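Local coordinates for protein tapirin (Caldicellulosiruptor hydrothermalis, PDB 6N2C) that probably binds cellulose through its C-terminal beta-helix domain, which also carries a zinc ion, and so helps a thermophilic bacterium adhere to plant biomass, at residues L188-V202 with I536-I550. Residues are numbered along the deposited sequence; the frame is centred on the assembly and turned at random. Where two conformers were deposited one is given.
Sequences LFSSDKIIFNNNITV and IANGSLQFNGGNLNI
The rings of Phe196 and Phe543 lie side by side, their planes 17° apart but slid until they barely overlap, meeting CE1 to CE1 at 3.6 Å. Ile194 CG2 sits over one face of Phe196, toward its rim, Leu188 CD1 meets its edge, and Ile195 O lies at the edge of Phe543. Such lining-up of like residues from coil to coil is characteristic of the parallel beta-helix: three short strands per segment pair in parallel, the register shifting by one residue in the turn between Ile195 and Ile200. Inside, branched aliphatics fill the core; with CG1 beside its backbone N (chi1 -62°), Ile200 brings CD1 to 3.7 Å from Phe543 CB, and its CG2 touches Ile550 CD1. Asn199 and Asn547 suit the turns by tolerating a left-handed backbone, and Gly546 by having no side chain to hit Asn198 O. Asn197 ND2 donates to Phe543 O (2.9 Å). Ser190 OG accepts Asp192 N in an ST turn and lies 2.7 Å from Gly539 O. The Asn199 and Asn547 amides are nearly parallel (19°); Asn199 OD1 accepts Asn220 N, and a water accepts from Asn199 ND2 and donates to Asn547 OD1 at 2.7 Å.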
loop_
_atom_site.group_PDB
_atom_site.type_symbol
_atom_site.label_atom_id
_atom_site.label_comp_id
_atom_site.label_asym_id
_atom_site.label_seq_id
_atom_site.Cartn_x
_atom_site.Cartn_y
_atom_site.Cartn_z
ATOM N N LEU A 188 -0.272 -16.844 -4.726
ATOM C CA LEU A 188 -1.248 -16.403 -5.787
ATOM C C LEU A 188 -0.467 -15.529 -6.760
ATOM O O LEU A 188 0.275 -14.587 -6.382
ATOM C CB LEU A 188 -2.487 -15.637 -5.182
ATOM C CG LEU A 188 -3.220 -16.382 -4.099
ATOM C CD1 LEU A 188 -4.212 -15.441 -3.463
ATOM C CD2 LEU A 188 -3.906 -17.611 -4.586
ATOM N N PHE A 189 -0.630 -15.843 -8.063
ATOM C CA PHE A 189 0.003 -15.025 -9.124
ATOM C C PHE A 189 -0.952 -14.931 -10.273
ATOM O O PHE A 189 -1.521 -15.958 -10.678
ATOM C CB PHE A 189 1.220 -15.733 -9.591
ATOM C CG PHE A 189 1.923 -15.063 -10.689
ATOM C CD1 PHE A 189 1.443 -15.198 -12.007
ATOM C CD2 PHE A 189 3.106 -14.401 -10.495
ATOM C CE1 PHE A 189 2.165 -14.626 -13.091
ATOM C CE2 PHE A 189 3.802 -13.795 -11.579
ATOM C CZ PHE A 189 3.301 -13.852 -12.851
ATOM N N SER A 190 -1.129 -13.711 -10.802
ATOM C CA SER A 190 -1.865 -13.602 -12.063
ATOM C C SER A 190 -1.184 -12.600 -12.964
ATOM O O SER A 190 -0.818 -11.535 -12.473
ATOM C CB SER A 190 -3.315 -13.168 -11.819
ATOM O OG SER A 190 -3.990 -12.965 -13.090
ATOM N N SER A 191 -1.068 -12.918 -14.268
ATOM C CA SER A 191 -0.677 -11.932 -15.227
ATOM C C SER A 191 -1.799 -11.050 -15.680
ATOM O O SER A 191 -1.546 -10.216 -16.564
ATOM C CB SER A 191 -0.012 -12.522 -16.419
ATOM O OG SER A 191 1.072 -13.305 -16.086
ATOM N N ASP A 192 -2.972 -11.220 -15.113
ATOM C CA ASP A 192 -4.051 -10.215 -15.295
ATOM C C ASP A 192 -4.596 -9.795 -13.970
ATOM O O ASP A 192 -3.824 -9.223 -13.203
ATOM C CB ASP A 192 -5.037 -10.796 -16.299
ATOM C CG ASP A 192 -6.038 -9.738 -16.867
ATOM O OD1 ASP A 192 -5.921 -8.573 -16.584
ATOM O OD2 ASP A 192 -6.810 -10.137 -17.738
ATOM N N LYS A 193 -5.849 -10.040 -13.643
ATOM C CA LYS A 193 -6.432 -9.603 -12.388
ATOM C C LYS A 193 -6.508 -10.668 -11.330
ATOM O O LYS A 193 -6.469 -11.848 -11.658
ATOM C CB LYS A 193 -7.881 -9.161 -12.597
ATOM C CG LYS A 193 -7.982 -7.827 -13.354
ATOM C CD LYS A 193 -9.411 -7.638 -13.871
ATOM C CE LYS A 193 -9.487 -6.654 -15.066
ATOM N NZ LYS A 193 -8.717 -5.394 -14.866
ATOM N N ILE A 194 -6.645 -10.249 -10.078
ATOM C CA ILE A 194 -7.036 -11.123 -9.009
ATOM C C ILE A 194 -8.332 -10.595 -8.412
ATOM O O ILE A 194 -8.343 -9.525 -7.885
ATOM C CB ILE A 194 -6.034 -11.341 -7.920
ATOM C CG1 ILE A 194 -4.740 -11.929 -8.512
ATOM C CG2 ILE A 194 -6.558 -12.345 -6.917
ATOM C CD1 ILE A 194 -3.649 -12.113 -7.444
ATOM N N ILE A 195 -9.403 -11.346 -8.637
ATOM C CA ILE A 195 -10.735 -10.967 -8.201
ATOM C C ILE A 195 -11.234 -11.817 -7.112
ATOM O O ILE A 195 -11.635 -12.955 -7.364
ATOM C CB ILE A 195 -11.739 -10.853 -9.370
ATOM C CG1 ILE A 195 -11.103 -10.081 -10.532
ATOM C CG2 ILE A 195 -13.030 -10.193 -8.868
ATOM C CD1 ILE A 195 -11.769 -10.277 -11.839
ATOM N N PHE A 196 -11.228 -11.285 -5.885
ATOM C CA PHE A 196 -11.634 -12.030 -4.729
ATOM C C PHE A 196 -13.198 -11.969 -4.633
ATOM O O PHE A 196 -13.860 -11.636 -5.576
ATOM C CB PHE A 196 -10.948 -11.544 -3.478
ATOM C CG PHE A 196 -9.466 -11.911 -3.406
ATOM C CD1 PHE A 196 -9.072 -13.250 -3.257
ATOM C CD2 PHE A 196 -8.489 -10.965 -3.420
ATOM C CE1 PHE A 196 -7.753 -13.610 -3.141
ATOM C CE2 PHE A 196 -7.133 -11.363 -3.329
ATOM C CZ PHE A 196 -6.782 -12.678 -3.216
ATOM N N ASN A 197 -13.723 -12.505 -3.586
ATOM C CA ASN A 197 -15.168 -12.557 -3.364
ATOM C C ASN A 197 -15.337 -12.347 -1.908
ATOM O O ASN A 197 -14.339 -12.237 -1.159
ATOM C CB ASN A 197 -15.726 -13.871 -3.832
ATOM C CG ASN A 197 -17.111 -13.720 -4.442
ATOM O OD1 ASN A 197 -17.928 -12.990 -3.875
ATOM N ND2 ASN A 197 -17.374 -14.379 -5.616
ATOM N N ASN A 198 -16.579 -12.311 -1.457
ATOM C CA ASN A 198 -16.812 -11.937 -0.076
ATOM C C ASN A 198 -16.293 -12.995 0.903
ATOM O O ASN A 198 -16.368 -14.200 0.641
ATOM C CB ASN A 198 -18.323 -11.749 0.225
ATOM C CG ASN A 198 -19.005 -10.799 -0.730
ATOM O OD1 ASN A 198 -19.570 -11.219 -1.708
ATOM N ND2 ASN A 198 -18.928 -9.464 -0.436
ATOM N N ASN A 199 -15.827 -12.523 2.053
ATOM C CA ASN A 199 -15.359 -13.370 3.157
ATOM C C ASN A 199 -14.268 -14.395 2.767
ATOM O O ASN A 199 -14.394 -15.588 3.062
ATOM C CB ASN A 199 -16.554 -14.032 3.789
ATOM C CG ASN A 199 -17.587 -12.992 4.144
ATOM O OD1 ASN A 199 -17.251 -12.019 4.840
ATOM N ND2 ASN A 199 -18.790 -13.152 3.674
ATOM N N ILE A 200 -13.265 -13.926 2.012
ATOM C CA ILE A 200 -12.090 -14.756 1.708
ATOM C C ILE A 200 -11.031 -14.356 2.689
ATOM O O ILE A 200 -10.827 -13.165 2.909
ATOM C CB ILE A 200 -11.690 -14.691 0.197
ATOM C CG1 ILE A 200 -12.916 -15.265 -0.618
ATOM C CG2 ILE A 200 -10.380 -15.481 -0.065
ATOM C CD1 ILE A 200 -12.784 -15.487 -2.104
ATOM N N THR A 201 -10.342 -15.341 3.283
ATOM C CA THR A 201 -9.179 -15.114 4.126
ATOM C C THR A 201 -7.987 -15.748 3.433
ATOM O O THR A 201 -8.055 -16.920 3.090
ATOM C CB THR A 201 -9.370 -15.737 5.491
ATOM O OG1 THR A 201 -10.530 -15.153 6.146
ATOM C CG2 THR A 201 -8.222 -15.510 6.364
ATOM N N VAL A 202 -6.975 -14.954 3.173
ATOM C CA VAL A 202 -5.749 -15.397 2.447
ATOM C C VAL A 202 -4.593 -15.297 3.440
ATOM O O VAL A 202 -4.327 -14.232 3.955
ATOM C CB VAL A 202 -5.461 -14.522 1.241
ATOM C CG1 VAL A 202 -4.145 -14.903 0.561
ATOM C CG2 VAL A 202 -6.598 -14.546 0.245
ATOM N N ILE A 536 -1.432 -20.132 -9.867
ATOM C CA ILE A 536 -0.519 -19.324 -10.736
ATOM C C ILE A 536 -1.168 -19.372 -12.089
ATOM O O ILE A 536 -1.297 -20.466 -12.687
ATOM C CB ILE A 536 0.899 -19.863 -10.761
ATOM C CG1 ILE A 536 1.487 -19.714 -9.331
ATOM C CG2 ILE A 536 1.728 -19.108 -11.788
ATOM C CD1 ILE A 536 2.846 -20.307 -9.159
ATOM N N ALA A 537 -1.538 -18.185 -12.561
ATOM C CA ALA A 537 -2.299 -18.078 -13.841
ATOM C C ALA A 537 -1.834 -16.956 -14.697
ATOM O O ALA A 537 -1.449 -15.860 -14.254
ATOM C CB ALA A 537 -3.790 -17.988 -13.569
ATOM N N ASN A 538 -1.791 -17.238 -16.020
ATOM C CA ASN A 538 -1.485 -16.127 -16.961
ATOM C C ASN A 538 -2.730 -15.300 -17.184
ATOM O O ASN A 538 -2.612 -14.090 -17.423
ATOM C CB ASN A 538 -1.043 -16.720 -18.272
ATOM C CG ASN A 538 -0.059 -15.856 -19.004
ATOM O OD1 ASN A 538 0.899 -15.297 -18.430
ATOM N ND2 ASN A 538 -0.185 -15.890 -20.328
ATOM N N GLY A 539 -3.927 -15.902 -17.097
ATOM C CA GLY A 539 -5.147 -15.164 -17.112
ATOM C C GLY A 539 -5.533 -14.778 -15.714
ATOM O O GLY A 539 -4.762 -14.974 -14.782
ATOM N N SER A 540 -6.705 -14.202 -15.570
ATOM C CA SER A 540 -7.158 -13.753 -14.278
ATOM C C SER A 540 -7.470 -14.887 -13.314
ATOM O O SER A 540 -7.961 -15.950 -13.715
ATOM C CB SER A 540 -8.429 -12.880 -14.365
ATOM O OG SER A 540 -8.091 -11.662 -15.003
ATOM N N LEU A 541 -7.286 -14.577 -12.050
ATOM C CA LEU A 541 -7.667 -15.443 -10.993
ATOM C C LEU A 541 -8.954 -14.947 -10.335
ATOM O O LEU A 541 -8.974 -13.899 -9.625
ATOM C CB LEU A 541 -6.534 -15.525 -9.969
ATOM C CG LEU A 541 -6.845 -16.266 -8.721
ATOM C CD1 LEU A 541 -7.234 -17.721 -8.970
ATOM C CD2 LEU A 541 -5.636 -16.205 -7.835
ATOM N N GLN A 542 -10.016 -15.722 -10.523
ATOM C CA GLN A 542 -11.384 -15.244 -10.109
ATOM C C GLN A 542 -11.954 -16.227 -9.216
ATOM O O GLN A 542 -12.022 -17.423 -9.578
ATOM C CB GLN A 542 -12.240 -15.053 -11.344
ATOM C CG GLN A 542 -13.690 -14.743 -11.089
ATOM C CD GLN A 542 -14.175 -13.504 -11.824
ATOM O OE1 GLN A 542 -13.870 -13.304 -13.035
ATOM N NE2 GLN A 542 -14.888 -12.630 -11.082
ATOM N N PHE A 543 -12.364 -15.780 -8.042
ATOM C CA PHE A 543 -13.030 -16.624 -7.091
ATOM C C PHE A 543 -14.530 -16.462 -7.318
ATOM O O PHE A 543 -15.052 -15.360 -7.142
ATOM C CB PHE A 543 -12.636 -16.277 -5.668
ATOM C CG PHE A 543 -11.169 -16.583 -5.421
ATOM C CD1 PHE A 543 -10.148 -15.684 -5.791
ATOM C CD2 PHE A 543 -10.807 -17.812 -4.915
ATOM C CE1 PHE A 543 -8.800 -15.968 -5.592
ATOM C CE2 PHE A 543 -9.451 -18.112 -4.744
ATOM C CZ PHE A 543 -8.430 -17.203 -5.088
ATOM N N ASN A 544 -15.173 -17.554 -7.726
ATOM C CA ASN A 544 -16.615 -17.518 -8.126
ATOM C C ASN A 544 -17.516 -17.639 -6.910
ATOM O O ASN A 544 -18.734 -17.444 -7.022
ATOM C CB ASN A 544 -16.904 -18.524 -9.217
ATOM C CG ASN A 544 -16.369 -18.074 -10.609
ATOM O OD1 ASN A 544 -16.012 -18.897 -11.492
ATOM N ND2 ASN A 544 -16.390 -16.785 -10.837
ATOM N N GLY A 545 -16.896 -17.919 -5.766
ATOM C CA GLY A 545 -17.516 -17.995 -4.472
ATOM C C GLY A 545 -16.763 -17.281 -3.395
ATOM O O GLY A 545 -15.568 -16.951 -3.548
ATOM N N GLY A 546 -17.461 -17.018 -2.280
ATOM C CA GLY A 546 -16.778 -16.528 -1.076
ATOM C C GLY A 546 -16.681 -17.577 0.010
ATOM O O GLY A 546 -16.853 -18.757 -0.266
ATOM N N ASN A 547 -16.510 -17.124 1.246
ATOM C CA ASN A 547 -16.458 -17.996 2.446
ATOM C C ASN A 547 -15.372 -19.106 2.296
ATOM O O ASN A 547 -15.629 -20.312 2.392
ATOM C CB ASN A 547 -17.815 -18.581 2.714
ATOM C CG ASN A 547 -18.891 -17.479 2.882
ATOM O OD1 ASN A 547 -19.858 -17.408 2.118
ATOM N ND2 ASN A 547 -18.675 -16.596 3.813
ATOM N N LEU A 548 -14.189 -18.638 1.992
ATOM C CA LEU A 548 -13.082 -19.538 1.581
ATOM C C LEU A 548 -11.835 -19.102 2.326
ATOM O O LEU A 548 -11.493 -17.883 2.386
ATOM C CB LEU A 548 -12.947 -19.433 0.059
ATOM C CG LEU A 548 -11.575 -19.876 -0.540
ATOM C CD1 LEU A 548 -11.467 -21.374 -0.398
ATOM C CD2 LEU A 548 -11.553 -19.566 -2.020
ATOM N N ASN A 549 -11.084 -20.088 2.903
ATOM C CA ASN A 549 -9.798 -19.833 3.516
ATOM C C ASN A 549 -8.744 -20.440 2.510
ATOM O O ASN A 549 -8.864 -21.598 2.128
ATOM C CB ASN A 549 -9.658 -20.595 4.800
ATOM C CG ASN A 549 -10.534 -20.074 5.876
ATOM O OD1 ASN A 549 -10.459 -18.873 6.239
ATOM N ND2 ASN A 549 -11.407 -20.962 6.417
ATOM N N ILE A 550 -7.756 -19.601 2.162
ATOM C CA ILE A 550 -6.653 -19.900 1.238
ATOM C C ILE A 550 -5.418 -19.836 2.070
ATOM O O ILE A 550 -5.125 -18.833 2.734
ATOM C CB ILE A 550 -6.570 -18.904 0.028
ATOM C CG1 ILE A 550 -7.862 -18.994 -0.778
ATOM C CG2 ILE A 550 -5.379 -19.264 -0.897
ATOM C CD1 ILE A 550 -8.086 -17.889 -1.720
HETATM O O HOH W 1 -7.546 -12.675 -18.142
HETATM O O HOH W 2 -12.979 -16.801 5.388
HETATM O O HOH W 3 -19.995 -14.749 1.528
#